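Local coordinates for Nitrate/nitrite sensor protein narX (Escherichia coli K12, PDB 3EZI) that senses nitrate and nitrite through a periplasmic domain, the part described here, and transduces the signal as a histidine kinase to the NarL and NarP proteins, at residues Glu35-Ala40 with Asp63-Glu68. Sequence-based numbering, arbitrary orientation. Where two conformers were deposited one is given.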
loop_
_atom_site.group_PDB
_atom_site.type_symbol
_atom_site.label_atom_id
_atom_site.label_comp_id
_atom_site.label_asym_id
_atom_site.label_seq_id
_atom_site.Cartn_x
_atom_site.Cartn_y
_atom_site.Cartn_z
ATOM N N GLU A 35 -2.763 -6.305 8.981
ATOM C CA GLU A 35 -2.132 -7.092 7.933
ATOM C C GLU A 35 -1.490 -6.153 6.909
ATOM O O GLU A 35 -0.359 -6.379 6.462
ATOM C CB GLU A 35 -3.195 -7.952 7.251
ATOM C CG GLU A 35 -2.672 -9.075 6.388
ATOM C CD GLU A 35 -3.811 -9.908 5.826
ATOM O OE1 GLU A 35 -4.712 -10.281 6.614
ATOM O OE2 GLU A 35 -3.806 -10.182 4.608
ATOM N N MET A 36 -2.197 -5.082 6.561
ATOM C CA MET A 36 -1.667 -4.137 5.583
ATOM C C MET A 36 -0.424 -3.412 6.126
ATOM O O MET A 36 0.555 -3.174 5.398
ATOM C CB MET A 36 -2.771 -3.164 5.191
ATOM C CG MET A 36 -2.504 -2.470 3.932
ATOM S SD MET A 36 -3.951 -1.558 3.348
ATOM C CE MET A 36 -3.204 -0.925 1.906
ATOM N N GLU A 37 -0.435 -3.084 7.415
ATOM C CA GLU A 37 0.744 -2.434 8.016
ATOM C C GLU A 37 1.994 -3.362 7.981
ATOM O O GLU A 37 3.138 -2.928 7.660
ATOM C CB GLU A 37 0.442 -2.057 9.482
ATOM C CG GLU A 37 1.587 -1.326 10.151
ATOM C CD GLU A 37 1.334 -1.047 11.622
ATOM O OE1 GLU A 37 2.030 -0.169 12.175
ATOM O OE2 GLU A 37 0.455 -1.710 12.227
ATOM N N GLN A 38 1.788 -4.643 8.272
ATOM C CA GLN A 38 2.907 -5.582 8.290
ATOM C C GLN A 38 3.510 -5.739 6.900
ATOM O O GLN A 38 4.715 -5.959 6.757
ATOM C CB GLN A 38 2.444 -6.971 8.765
ATOM C CG GLN A 38 1.676 -6.949 10.068
ATOM C CD GLN A 38 2.560 -7.091 11.292
ATOM O OE1 GLN A 38 3.536 -6.367 11.451
ATOM N NE2 GLN A 38 2.201 -8.015 12.181
ATOM N N THR A 39 2.642 -5.656 5.893
ATOM C CA THR A 39 3.064 -5.814 4.510
ATOM C C THR A 39 3.808 -4.555 4.044
ATOM O O THR A 39 4.889 -4.660 3.415
ATOM C CB THR A 39 1.827 -6.085 3.591
ATOM O OG1 THR A 39 1.121 -7.270 4.056
ATOM C CG2 THR A 39 2.317 -6.368 2.147
ATOM N N ALA A 40 3.266 -3.384 4.384
ATOM C CA ALA A 40 3.887 -2.117 3.971
ATOM C C ALA A 40 5.288 -1.911 4.541
ATOM O O ALA A 40 6.125 -1.308 3.885
ATOM C CB ALA A 40 3.014 -0.927 4.355
ATOM N N ASP A 63 4.452 6.781 4.131
ATOM C CA ASP A 63 3.975 8.038 4.733
ATOM C C ASP A 63 2.542 8.331 4.296
ATOM O O ASP A 63 1.724 8.750 5.121
ATOM C CB ASP A 63 4.853 9.249 4.320
ATOM C CG ASP A 63 6.232 9.222 4.932
ATOM O OD1 ASP A 63 6.478 8.409 5.861
ATOM O OD2 ASP A 63 7.070 10.047 4.448
ATOM N N TYR A 64 2.242 8.136 3.001
ATOM C CA TYR A 64 0.883 8.380 2.504
ATOM C C TYR A 64 -0.090 7.391 3.172
ATOM O O TYR A 64 -1.188 7.757 3.621
ATOM C CB TYR A 64 0.865 8.223 0.973
ATOM C CG TYR A 64 -0.499 8.446 0.342
ATOM C CD1 TYR A 64 -0.931 9.729 0.026
ATOM C CD2 TYR A 64 -1.335 7.375 0.047
ATOM C CE1 TYR A 64 -2.155 9.945 -0.581
ATOM C CE2 TYR A 64 -2.568 7.577 -0.554
ATOM C CZ TYR A 64 -2.963 8.870 -0.866
ATOM O OH TYR A 64 -4.179 9.081 -1.491
ATOM N N TRP A 65 0.306 6.126 3.241
ATOM C CA TRP A 65 -0.553 5.140 3.879
ATOM C C TRP A 65 -0.932 5.573 5.318
ATOM O O TRP A 65 -2.102 5.564 5.716
ATOM C CB TRP A 65 0.206 3.802 3.924
ATOM C CG TRP A 65 -0.609 2.649 4.461
ATOM C CD1 TRP A 65 -1.555 1.907 3.780
ATOM C CD2 TRP A 65 -0.596 2.157 5.803
ATOM N NE1 TRP A 65 -2.134 0.982 4.642
ATOM C CE2 TRP A 65 -1.570 1.123 5.886
ATOM C CE3 TRP A 65 0.144 2.490 6.951
ATOM C CZ2 TRP A 65 -1.821 0.428 7.078
ATOM C CZ3 TRP A 65 -0.104 1.798 8.131
ATOM C CH2 TRP A 65 -1.084 0.782 8.186
ATOM N N ARG A 66 0.072 5.892 6.124
ATOM C CA ARG A 66 -0.184 6.271 7.518
ATOM C C ARG A 66 -0.848 7.634 7.754
ATOM O O ARG A 66 -1.710 7.779 8.630
ATOM C CB ARG A 66 1.138 6.267 8.317
ATOM C CG ARG A 66 1.197 5.190 9.394
ATOM C CD ARG A 66 2.404 5.343 10.290
ATOM N NE ARG A 66 3.128 4.086 10.517
ATOM C CZ ARG A 66 2.637 3.020 11.135
ATOM N NH1 ARG A 66 1.407 3.016 11.608
ATOM N NH2 ARG A 66 3.410 1.955 11.279
ATOM N N ASN A 67 -0.434 8.637 6.985
ATOM C CA ASN A 67 -0.920 9.998 7.212
ATOM C C ASN A 67 -2.101 10.462 6.401
ATOM O O ASN A 67 -2.718 11.478 6.726
ATOM C CB ASN A 67 0.239 10.972 6.997
ATOM C CG ASN A 67 1.452 10.626 7.833
ATOM O OD1 ASN A 67 1.332 9.973 8.863
ATOM N ND2 ASN A 67 2.617 11.078 7.401
ATOM N N GLU A 68 -2.450 9.738 5.340
ATOM C CA GLU A 68 -3.556 10.172 4.507
ATOM C C GLU A 68 -4.600 9.109 4.220
ATOM O O GLU A 68 -5.820 9.324 4.370
ATOM C CB GLU A 68 -2.989 10.750 3.173
ATOM C CG GLU A 68 -2.267 12.124 3.370
ATOM C CD GLU A 68 -1.523 12.663 2.129
ATOM O OE1 GLU A 68 -2.154 12.891 1.110
ATOM O OE2 GLU A 68 -0.288 12.845 2.183
#
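The indole of Trp65 meets Met36 at its edge: SD lies near the ring plane beside the pyrrole nitrogen, in a Met-aromatic contact. NE1 points its hydrogen at the sulfur, and this N-H···S bond, 3.4 Å from NE1 to SD, is weak though fairly straight. The six-membered ring continues to Glu37, whose CB approaches CH2 of Trp65 obliquely at 3.5 Å. A second flat group, the guanidinium of Arg66, has CZ3 of Trp65 over one face, displaced from its centre, while OE1 of Glu37 sits at its edge; NH1 of Arg66 in turn lies at the edge of the indole, in its plane. Arginine suits this place because its long chain, bent at chi3, carries the charge across to Glu37, whose own extended chain brings a carboxylate past the indole. NH2 of Arg66 gives OE1 of Glu37 a salt bridge of 2.7 Å with an N-H···O angle of 161°, using the anti side of the oxygen; NH1 adds a weak bond to the same atom. With both nitrogens on one oxygen and the planes 79° apart, this is not a coplanar two-oxygen pairing; OE2 is salt-bridged to Lys34. The two segments belong to helices 30-40 and 55-75 of the periplasmic sensor domain, an antiparallel helical bundle; they run at 149°, and their axes come no closer than 11.5 Å. Across this wide separation a large side chain is useful: Trp65, with CG anti to the backbone nitrogen, extends its ring to the opposing helix. Replacing it with an alanine would probably open a gap between the two helices and leave SD of Met36 without the N-H of the indole. Met36, unbranched and extended, runs alongside the indole, pointing the other way, its CE 3.8 Å from CD1 of Trp65, and also touches Leu19 of helix 3-22 and Phe89 of helix 82-99.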